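Local coordinates for iron-sulfur cluster assembly protein CyaY (Psychromonas ingrahamii, PDB 4HS5) that probably takes part in iron-sulfur cluster assembly, perhaps as a regulator, and belongs to the iron-binding frataxin family, at residues Q57-Y69 against D83-Q96. Residues are numbered along the deposited sequence; the frame is centred on the assembly and turned at random.
Sequences QVWLATLENGHHY and DEFLTFLSAAIFKQ
Leu60, Thr62 and Tyr69 face the helix that holds Phe85, Phe88 and Leu89. Strand 57-61 runs nearly parallel to helix 85-96, at 17°, with the axes 10.9 Å apart. Strand 66-69 pairs with strand 57-61 as the antiparallel arm of a hairpin and runs against the helix. Two edge-to-face aromatic pairs carry the contact. Phe85 turns its edge onto the face of Tyr69, with CD1 over the ring centre and the planes at 81°. Phe85 CB also makes a CH-pi contact with that face, 4.1 Å from the centroid. Tyr69 OH reaches on to Phe88, 3.3 Å from its CD2. Replacing Tyr69 by an alanine would probably open a gap beside Phe85 and cost Phe88 its contact with the hydroxyl. Phe88 extends with CG anti to its backbone N (chi1 -173°), which sends the ring toward the hairpin. Its edge meets the face of His67, with Phe88 CZ 3.3 Å from His67 NE2. The other imidazole nitrogen, ND1, is hydrogen-bonded to Asp78 OD2, which probably helps to hold the ring. Leu60 CD2 lies at the edge of the Phe88 ring, 3.6 Å from Phe88 CD2, while Leu60 CD1 touches Leu89 CD1. Thr62 CG2 lies 3.8 Å from Phe88 CE2. Thr62 OG1 accepts from Glu64 N, an ST turn, and from Asn65 N, an ST motif. Beyond it, Leu63 packs against the Gln96 side chain. Helix 3-24 adds Leu13 against Val58 and Ile17 against Phe85. Such packing of a helix on one face of an antiparallel sheet is characteristic of the frataxin alpha-beta sandwich.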
ATOM      1  N   GLN A  57      -8.471   8.179  -4.054  1.00 11.52           N
ATOM      2  CA  GLN A  57      -8.045   7.386  -2.915  1.00 11.00           C
ATOM      3  C   GLN A  57      -7.236   6.176  -3.326  1.00 10.44           C
ATOM      4  O   GLN A  57      -7.397   5.648  -4.420  1.00  8.66           O
ATOM      5  CB  GLN A  57      -9.241   6.907  -2.091  1.00  8.55           C
ATOM      6  CG  GLN A  57      -9.957   8.009  -1.335  1.00 13.10           C
ATOM      7  CD  GLN A  57     -11.029   7.470  -0.417  1.00 14.40           C
ATOM      8  OE1 GLN A  57     -11.676   6.460  -0.721  1.00 16.97           O
ATOM      9  NE2 GLN A  57     -11.216   8.128   0.719  1.00 17.42           N
ATOM     10  N   VAL A  58      -6.357   5.745  -2.429  1.00  7.41           N
ATOM     11  CA  VAL A  58      -5.721   4.439  -2.560  1.00  6.07           C
ATOM     12  C   VAL A  58      -6.396   3.555  -1.518  1.00  6.34           C
ATOM     13  O   VAL A  58      -6.727   4.016  -0.416  1.00  7.16           O
ATOM     14  CB  VAL A  58      -4.199   4.528  -2.318  1.00  7.58           C
ATOM     15  CG1 VAL A  58      -3.590   3.157  -2.099  1.00 11.92           C
ATOM     16  CG2 VAL A  58      -3.497   5.252  -3.494  1.00  9.88           C
ATOM     17  N   TRP A  59      -6.652   2.295  -1.875  1.00  7.39           N
ATOM     18  CA  TRP A  59      -7.276   1.341  -0.959  1.00  7.77           C
ATOM     19  C   TRP A  59      -6.322   0.202  -0.624  1.00  8.42           C
ATOM     20  O   TRP A  59      -5.443  -0.145  -1.419  1.00 10.24           O
ATOM     21  CB  TRP A  59      -8.574   0.773  -1.538  1.00 10.15           C
ATOM     22  CG  TRP A  59      -9.692   1.771  -1.678  1.00 12.61           C
ATOM     23  CD1 TRP A  59      -9.622   3.123  -1.495  1.00 12.41           C
ATOM     24  CD2 TRP A  59     -11.052   1.489  -2.036  1.00 20.69           C
ATOM     25  NE1 TRP A  59     -10.850   3.701  -1.713  1.00 19.01           N
ATOM     26  CE2 TRP A  59     -11.745   2.719  -2.051  1.00 25.61           C
ATOM     27  CE3 TRP A  59     -11.749   0.319  -2.346  1.00 23.42           C
ATOM     28  CZ2 TRP A  59     -13.104   2.810  -2.363  1.00 26.35           C
ATOM     29  CZ3 TRP A  59     -13.098   0.412  -2.659  1.00 29.88           C
ATOM     30  CH2 TRP A  59     -13.759   1.649  -2.665  1.00 26.85           C
ATOM     31  N   LEU A  60      -6.474  -0.346   0.581  1.00  6.88           N
ATOM     32  CA  LEU A  60      -5.719  -1.523   1.008  1.00  6.18           C
ATOM     33  C   LEU A  60      -6.659  -2.519   1.656  1.00  7.12           C
ATOM     34  O   LEU A  60      -7.402  -2.167   2.571  1.00  8.90           O
ATOM     35  CB  LEU A  60      -4.651  -1.131   2.027  1.00  7.95           C
ATOM     36  CG  LEU A  60      -3.993  -2.295   2.777  1.00 11.97           C
ATOM     37  CD1 LEU A  60      -3.142  -3.114   1.839  1.00  8.15           C
ATOM     38  CD2 LEU A  60      -3.153  -1.778   3.938  1.00 11.78           C
ATOM     39  N   ALA A  61      -6.616  -3.755   1.173  1.00  5.72           N
ATOM     40  CA  ALA A  61      -7.337  -4.863   1.771  1.00  7.68           C
ATOM     41  C   ALA A  61      -6.348  -5.729   2.529  1.00  6.26           C
ATOM     42  O   ALA A  61      -5.407  -6.260   1.946  1.00  6.92           O
ATOM     43  CB  ALA A  61      -8.017  -5.666   0.702  1.00 10.00           C
ATOM     44  N   THR A  62      -6.565  -5.842   3.835  1.00  9.09           N
ATOM     45  CA  THR A  62      -5.860  -6.809   4.659  1.00  8.58           C
ATOM     46  C   THR A  62      -6.716  -8.068   4.713  1.00  9.48           C
ATOM     47  O   THR A  62      -7.744  -8.144   4.049  1.00 12.73           O
ATOM     48  CB  THR A  62      -5.606  -6.293   6.087  1.00  8.03           C
ATOM     49  OG1 THR A  62      -6.853  -6.071   6.754  1.00 12.68           O
ATOM     50  CG2 THR A  62      -4.806  -4.997   6.053  1.00 12.05           C
ATOM     51  N   LEU A  63      -6.303  -9.045   5.507  1.00 11.19           N
ATOM     52  CA  LEU A  63      -7.100 -10.251   5.690  1.00 12.39           C
ATOM     53  C   LEU A  63      -8.451  -9.940   6.316  1.00 14.74           C
ATOM     54  O   LEU A  63      -9.432 -10.649   6.076  1.00 18.66           O
ATOM     55  CB  LEU A  63      -6.350 -11.254   6.562  1.00 13.86           C
ATOM     56  CG  LEU A  63      -5.258 -11.992   5.803  1.00 19.43           C
ATOM     57  CD1 LEU A  63      -4.436 -12.856   6.729  1.00 21.22           C
ATOM     58  CD2 LEU A  63      -5.902 -12.827   4.718  1.00 25.71           C
ATOM     59  N   GLU A  64      -8.494  -8.876   7.110  1.00 17.59           N
ATOM     60  CA  GLU A  64      -9.669  -8.559   7.914  1.00 25.08           C
ATOM     61  C   GLU A  64     -10.555  -7.501   7.271  1.00 28.94           C
ATOM     62  O   GLU A  64     -11.775  -7.661   7.191  1.00 26.82           O
ATOM     63  CB  GLU A  64      -9.231  -8.051   9.290  1.00 25.64           C
ATOM     64  CG  GLU A  64      -8.104  -8.857   9.932  1.00 36.26           C
ATOM     65  CD  GLU A  64      -8.597 -10.071  10.703  1.00 43.81           C
ATOM     66  OE1 GLU A  64      -9.819 -10.335  10.704  1.00 42.31           O
ATOM     67  OE2 GLU A  64      -7.757 -10.755  11.320  1.00 43.88           O
ATOM     68  N   ASN A  65      -9.938  -6.418   6.811  1.00 17.68           N
ATOM     69  CA  ASN A  65     -10.697  -5.224   6.478  1.00 12.86           C
ATOM     70  C   ASN A  65     -10.198  -4.492   5.247  1.00 10.66           C
ATOM     71  O   ASN A  65      -9.062  -4.674   4.803  1.00 12.35           O
ATOM     72  CB  ASN A  65     -10.680  -4.251   7.657  1.00 15.95           C
ATOM     73  CG  ASN A  65     -11.464  -4.760   8.843  1.00 30.37           C
ATOM     74  OD1 ASN A  65     -10.909  -4.996   9.913  1.00 37.23           O
ATOM     75  ND2 ASN A  65     -12.765  -4.925   8.661  1.00 31.18           N
ATOM     76  N   GLY A  66     -11.065  -3.647   4.714  1.00 10.69           N
ATOM     77  CA  GLY A  66     -10.682  -2.708   3.680  1.00  9.04           C
ATOM     78  C   GLY A  66     -10.357  -1.381   4.334  1.00 14.21           C
ATOM     79  O   GLY A  66     -10.966  -0.997   5.339  1.00 15.60           O
ATOM     80  N   HIS A  67      -9.391  -0.678   3.760  1.00  8.98           N
ATOM     81  CA  HIS A  67      -8.954   0.612   4.277  1.00  8.72           C
ATOM     82  C   HIS A  67      -8.847   1.599   3.129  1.00  7.84           C
ATOM     83  O   HIS A  67      -8.342   1.254   2.069  1.00  8.61           O
ATOM     84  CB  HIS A  67      -7.585   0.463   4.945  1.00  8.49           C
ATOM     85  CG  HIS A  67      -7.597  -0.426   6.143  1.00 10.27           C
ATOM     86  ND1 HIS A  67      -7.907   0.038   7.403  1.00 14.02           N
ATOM     87  CD2 HIS A  67      -7.370  -1.754   6.272  1.00 14.88           C
ATOM     88  CE1 HIS A  67      -7.854  -0.968   8.260  1.00 16.09           C
ATOM     89  NE2 HIS A  67      -7.537  -2.065   7.599  1.00 14.81           N
ATOM     90  N   HIS A  68      -9.333   2.823   3.337  1.00  7.29           N
ATOM     91  CA  HIS A  68      -9.362   3.823   2.275  1.00  7.30           C
ATOM     92  C   HIS A  68      -8.549   5.038   2.696  1.00  6.89           C
ATOM     93  O   HIS A  68      -8.729   5.556   3.794  1.00 10.00           O
ATOM     94  CB  HIS A  68     -10.802   4.253   1.973  1.00  9.63           C
ATOM     95  CG  HIS A  68     -11.674   3.145   1.478  1.00 17.34           C
ATOM     96  ND1 HIS A  68     -13.017   3.310   1.224  1.00 27.21           N
ATOM     97  CD2 HIS A  68     -11.391   1.850   1.187  1.00 18.11           C
ATOM     98  CE1 HIS A  68     -13.526   2.167   0.801  1.00 27.86           C
ATOM     99  NE2 HIS A  68     -12.561   1.266   0.772  1.00 25.15           N
ATOM    100  N   TYR A  69      -7.659   5.492   1.822  1.00  6.31           N
ATOM    101  CA  TYR A  69      -6.721   6.546   2.203  1.00  8.16           C
ATOM    102  C   TYR A  69      -6.821   7.756   1.302  1.00  8.19           C
ATOM    103  O   TYR A  69      -6.932   7.618   0.085  1.00  7.96           O
ATOM    104  CB  TYR A  69      -5.285   6.015   2.147  1.00  5.76           C
ATOM    105  CG  TYR A  69      -5.036   4.821   3.019  1.00  5.98           C
ATOM    106  CD1 TYR A  69      -4.438   4.954   4.267  1.00  6.70           C
ATOM    107  CD2 TYR A  69      -5.394   3.547   2.587  1.00  6.70           C
ATOM    108  CE1 TYR A  69      -4.221   3.853   5.067  1.00  6.76           C
ATOM    109  CE2 TYR A  69      -5.172   2.443   3.365  1.00  5.83           C
ATOM    110  CZ  TYR A  69      -4.580   2.591   4.597  1.00  6.36           C
ATOM    111  OH  TYR A  69      -4.383   1.485   5.373  1.00  9.73           O
ATOM    112  N   ASP A  83      -4.841   6.410  10.444  1.00  9.75           N
ATOM    113  CA  ASP A  83      -3.539   5.758  10.360  1.00  9.76           C
ATOM    114  C   ASP A  83      -2.867   6.064   9.027  1.00  9.26           C
ATOM    115  O   ASP A  83      -3.528   6.197   7.993  1.00  9.87           O
ATOM    116  CB  ASP A  83      -3.661   4.246  10.534  1.00 13.01           C
ATOM    117  CG  ASP A  83      -3.941   3.843  11.971  1.00 18.40           C
ATOM    118  OD1 ASP A  83      -3.785   4.698  12.876  1.00 23.16           O
ATOM    119  OD2 ASP A  83      -4.308   2.666  12.190  1.00 22.15           O
ATOM    120  N   GLU A  84      -1.546   6.179   9.062  1.00  8.93           N
ATOM    121  CA  GLU A  84      -0.813   6.473   7.855  1.00  7.04           C
ATOM    122  C   GLU A  84      -0.524   5.165   7.106  1.00  7.23           C
ATOM    123  O   GLU A  84      -0.209   4.141   7.713  1.00  8.23           O
ATOM    124  CB  GLU A  84       0.462   7.241   8.216  1.00 10.24           C
ATOM    125  CG  GLU A  84       1.254   7.725   7.031  1.00 12.72           C
ATOM    126  CD  GLU A  84       2.232   6.701   6.559  1.00 13.27           C
ATOM    127  OE1 GLU A  84       2.675   5.878   7.383  1.00 12.07           O
ATOM    128  OE2 GLU A  84       2.560   6.713   5.363  1.00 14.30           O
ATOM    129  N   PHE A  85      -0.666   5.216   5.789  1.00  6.41           N
ATOM    130  CA  PHE A  85      -0.617   4.032   4.939  1.00  6.42           C
ATOM    131  C   PHE A  85       0.650   3.194   5.084  1.00  6.95           C
ATOM    132  O   PHE A  85       0.579   1.974   5.247  1.00  6.12           O
ATOM    133  CB  PHE A  85      -0.778   4.468   3.477  1.00  7.30           C
ATOM    134  CG  PHE A  85      -0.760   3.332   2.492  1.00  5.81           C
ATOM    135  CD1 PHE A  85      -1.938   2.732   2.087  1.00 11.03           C
ATOM    136  CD2 PHE A  85       0.434   2.890   1.946  1.00  8.72           C
ATOM    137  CE1 PHE A  85      -1.923   1.684   1.165  1.00 10.73           C
ATOM    138  CE2 PHE A  85       0.456   1.841   1.039  1.00 11.65           C
ATOM    139  CZ  PHE A  85      -0.723   1.236   0.653  1.00  8.04           C
ATOM    140  N   LEU A  86       1.810   3.827   4.965  1.00  7.93           N
ATOM    141  CA  LEU A  86       3.045   3.055   4.914  1.00  7.79           C
ATOM    142  C   LEU A  86       3.381   2.411   6.255  1.00  5.98           C
ATOM    143  O   LEU A  86       3.863   1.273   6.304  1.00  6.89           O
ATOM    144  CB  LEU A  86       4.196   3.918   4.402  1.00 10.67           C
ATOM    145  CG  LEU A  86       4.012   4.346   2.946  1.00 13.02           C
ATOM    146  CD1 LEU A  86       5.112   5.313   2.589  1.00 14.27           C
ATOM    147  CD2 LEU A  86       4.032   3.120   2.032  1.00 12.16           C
ATOM    148  N   THR A  87       3.089   3.139   7.332  1.00 11.43           N
ATOM    149  CA  THR A  87       3.196   2.627   8.696  1.00 10.55           C
ATOM    150  C   THR A  87       2.272   1.423   8.864  1.00  7.93           C
ATOM    151  O   THR A  87       2.663   0.370   9.376  1.00  9.43           O
ATOM    152  CB  THR A  87       2.811   3.725   9.716  1.00 10.54           C
ATOM    153  OG1 THR A  87       3.715   4.830   9.578  1.00 22.25           O
ATOM    154  CG2 THR A  87       2.899   3.191  11.130  1.00 15.83           C
ATOM    155  N   PHE A  88       1.042   1.577   8.391  1.00 10.40           N
ATOM    156  CA  PHE A  88       0.061   0.519   8.531  1.00  7.98           C
ATOM    157  C   PHE A  88       0.424  -0.698   7.678  1.00  7.69           C
ATOM    158  O   PHE A  88       0.219  -1.845   8.082  1.00 10.15           O
ATOM    159  CB  PHE A  88      -1.319   1.058   8.154  1.00  8.39           C
ATOM    160  CG  PHE A  88      -2.432   0.090   8.424  1.00  9.66           C
ATOM    161  CD1 PHE A  88      -2.968  -0.038   9.694  1.00 14.34           C
ATOM    162  CD2 PHE A  88      -2.935  -0.693   7.403  1.00 10.95           C
ATOM    163  CE1 PHE A  88      -3.996  -0.934   9.937  1.00 19.80           C
ATOM    164  CE2 PHE A  88      -3.959  -1.592   7.634  1.00 14.31           C
ATOM    165  CZ  PHE A  88      -4.491  -1.704   8.908  1.00 13.74           C
ATOM    166  N   LEU A  89       0.969  -0.450   6.489  1.00  6.08           N
ATOM    167  CA  LEU A  89       1.346  -1.513   5.576  1.00  7.63           C
ATOM    168  C   LEU A  89       2.465  -2.358   6.168  1.00  6.33           C
ATOM    169  O   LEU A  89       2.406  -3.588   6.126  1.00  8.70           O
ATOM    170  CB  LEU A  89       1.769  -0.920   4.221  1.00  5.94           C
ATOM    171  CG  LEU A  89       2.098  -1.951   3.155  1.00  9.28           C
ATOM    172  CD1 LEU A  89       0.883  -2.822   2.921  1.00 11.84           C
ATOM    173  CD2 LEU A  89       2.514  -1.266   1.862  1.00  8.76           C
ATOM    174  N   SER A  90       3.466  -1.710   6.758  1.00  7.74           N
ATOM    175  CA  SER A  90       4.523  -2.442   7.459  1.00  8.36           C
ATOM    176  C   SER A  90       3.956  -3.321   8.565  1.00  7.00           C
ATOM    177  O   SER A  90       4.369  -4.472   8.715  1.00 10.52           O
ATOM    178  CB  SER A  90       5.518  -1.472   8.089  1.00  8.17           C
ATOM    179  OG  SER A  90       6.238  -0.775   7.096  1.00 11.45           O
ATOM    180  N   ALA A  91       3.019  -2.776   9.336  1.00  8.02           N
ATOM    181  CA  ALA A  91       2.422  -3.517  10.452  1.00  9.91           C
ATOM    182  C   ALA A  91       1.642  -4.705   9.909  1.00 18.16           C
ATOM    183  O   ALA A  91       1.709  -5.801  10.467  1.00 16.22           O
ATOM    184  CB  ALA A  91       1.531  -2.618  11.278  1.00 11.34           C
ATOM    185  N   ALA A  92       0.915  -4.495   8.814  1.00 11.22           N
ATOM    186  CA  ALA A  92       0.138  -5.583   8.219  1.00 13.75           C
ATOM    187  C   ALA A  92       1.022  -6.706   7.694  1.00 17.22           C
ATOM    188  O   ALA A  92       0.726  -7.884   7.904  1.00 19.03           O
ATOM    189  CB  ALA A  92      -0.771  -5.056   7.112  1.00 14.91           C
ATOM    190  N   ILE A  93       2.101  -6.346   7.005  1.00 12.11           N
ATOM    191  CA  ILE A  93       3.052  -7.322   6.494  1.00 10.06           C
ATOM    192  C   ILE A  93       3.619  -8.134   7.664  1.00 15.72           C
ATOM    193  O   ILE A  93       3.766  -9.355   7.573  1.00 18.15           O
ATOM    194  CB  ILE A  93       4.185  -6.647   5.679  1.00 12.83           C
ATOM    195  CG1 ILE A  93       3.635  -6.072   4.363  1.00 10.75           C
ATOM    196  CG2 ILE A  93       5.329  -7.621   5.406  1.00 14.86           C
ATOM    197  CD1 ILE A  93       4.682  -5.409   3.476  1.00 11.94           C
ATOM    198  N   PHE A  94       3.900  -7.464   8.778  1.00 13.43           N
ATOM    199  CA  PHE A  94       4.419  -8.178   9.938  1.00 20.91           C
ATOM    200  C   PHE A  94       3.335  -9.017  10.613  1.00 15.97           C
ATOM    201  O   PHE A  94       3.596 -10.129  11.077  1.00 22.31           O
ATOM    202  CB  PHE A  94       5.040  -7.223  10.961  1.00 15.64           C
ATOM    203  CG  PHE A  94       5.682  -7.938  12.114  1.00 13.93           C
ATOM    204  CD1 PHE A  94       6.929  -8.515  11.965  1.00 13.64           C
ATOM    205  CD2 PHE A  94       5.021  -8.067  13.323  1.00 16.53           C
ATOM    206  CE1 PHE A  94       7.530  -9.200  13.020  1.00 17.46           C
ATOM    207  CE2 PHE A  94       5.601  -8.757  14.379  1.00 25.67           C
ATOM    208  CZ  PHE A  94       6.858  -9.324  14.226  1.00 19.35           C
ATOM    209  N   LYS A  95       2.126  -8.475  10.697  1.00 16.24           N
ATOM    210  CA  LYS A  95       1.040  -9.122  11.426  1.00 19.37           C
ATOM    211  C   LYS A  95       0.496 -10.336  10.685  1.00 18.70           C
ATOM    212  O   LYS A  95       0.005 -11.275  11.315  1.00 26.80           O
ATOM    213  CB  LYS A  95      -0.054  -8.099  11.747  1.00 22.91           C
ATOM    214  CG  LYS A  95      -1.478  -8.611  11.837  1.00 32.71           C
ATOM    215  CD  LYS A  95      -2.436  -7.417  11.930  1.00 32.97           C
ATOM    216  CE  LYS A  95      -2.249  -6.449  10.752  1.00 37.54           C
ATOM    217  NZ  LYS A  95      -3.172  -6.720   9.606  1.00 30.33           N
ATOM    218  N   GLN A  96       0.622 -10.346   9.360  1.00 23.78           N
ATOM    219  CA  GLN A  96       0.170 -11.485   8.557  1.00 23.74           C
ATOM    220  C   GLN A  96       1.263 -12.503   8.294  1.00 22.80           C
ATOM    221  O   GLN A  96       0.968 -13.671   8.025  1.00 24.54           O
ATOM    222  CB  GLN A  96      -0.361 -11.020   7.201  1.00 24.77           C
ATOM    223  CG  GLN A  96      -1.682 -10.310   7.273  1.00 24.16           C
ATOM    224  CD  GLN A  96      -2.309 -10.118   5.910  1.00 21.27           C
ATOM    225  OE1 GLN A  96      -1.890 -10.724   4.915  1.00 25.52           O
ATOM    226  NE2 GLN A  96      -3.335  -9.279   5.861  1.00 16.70           N
TER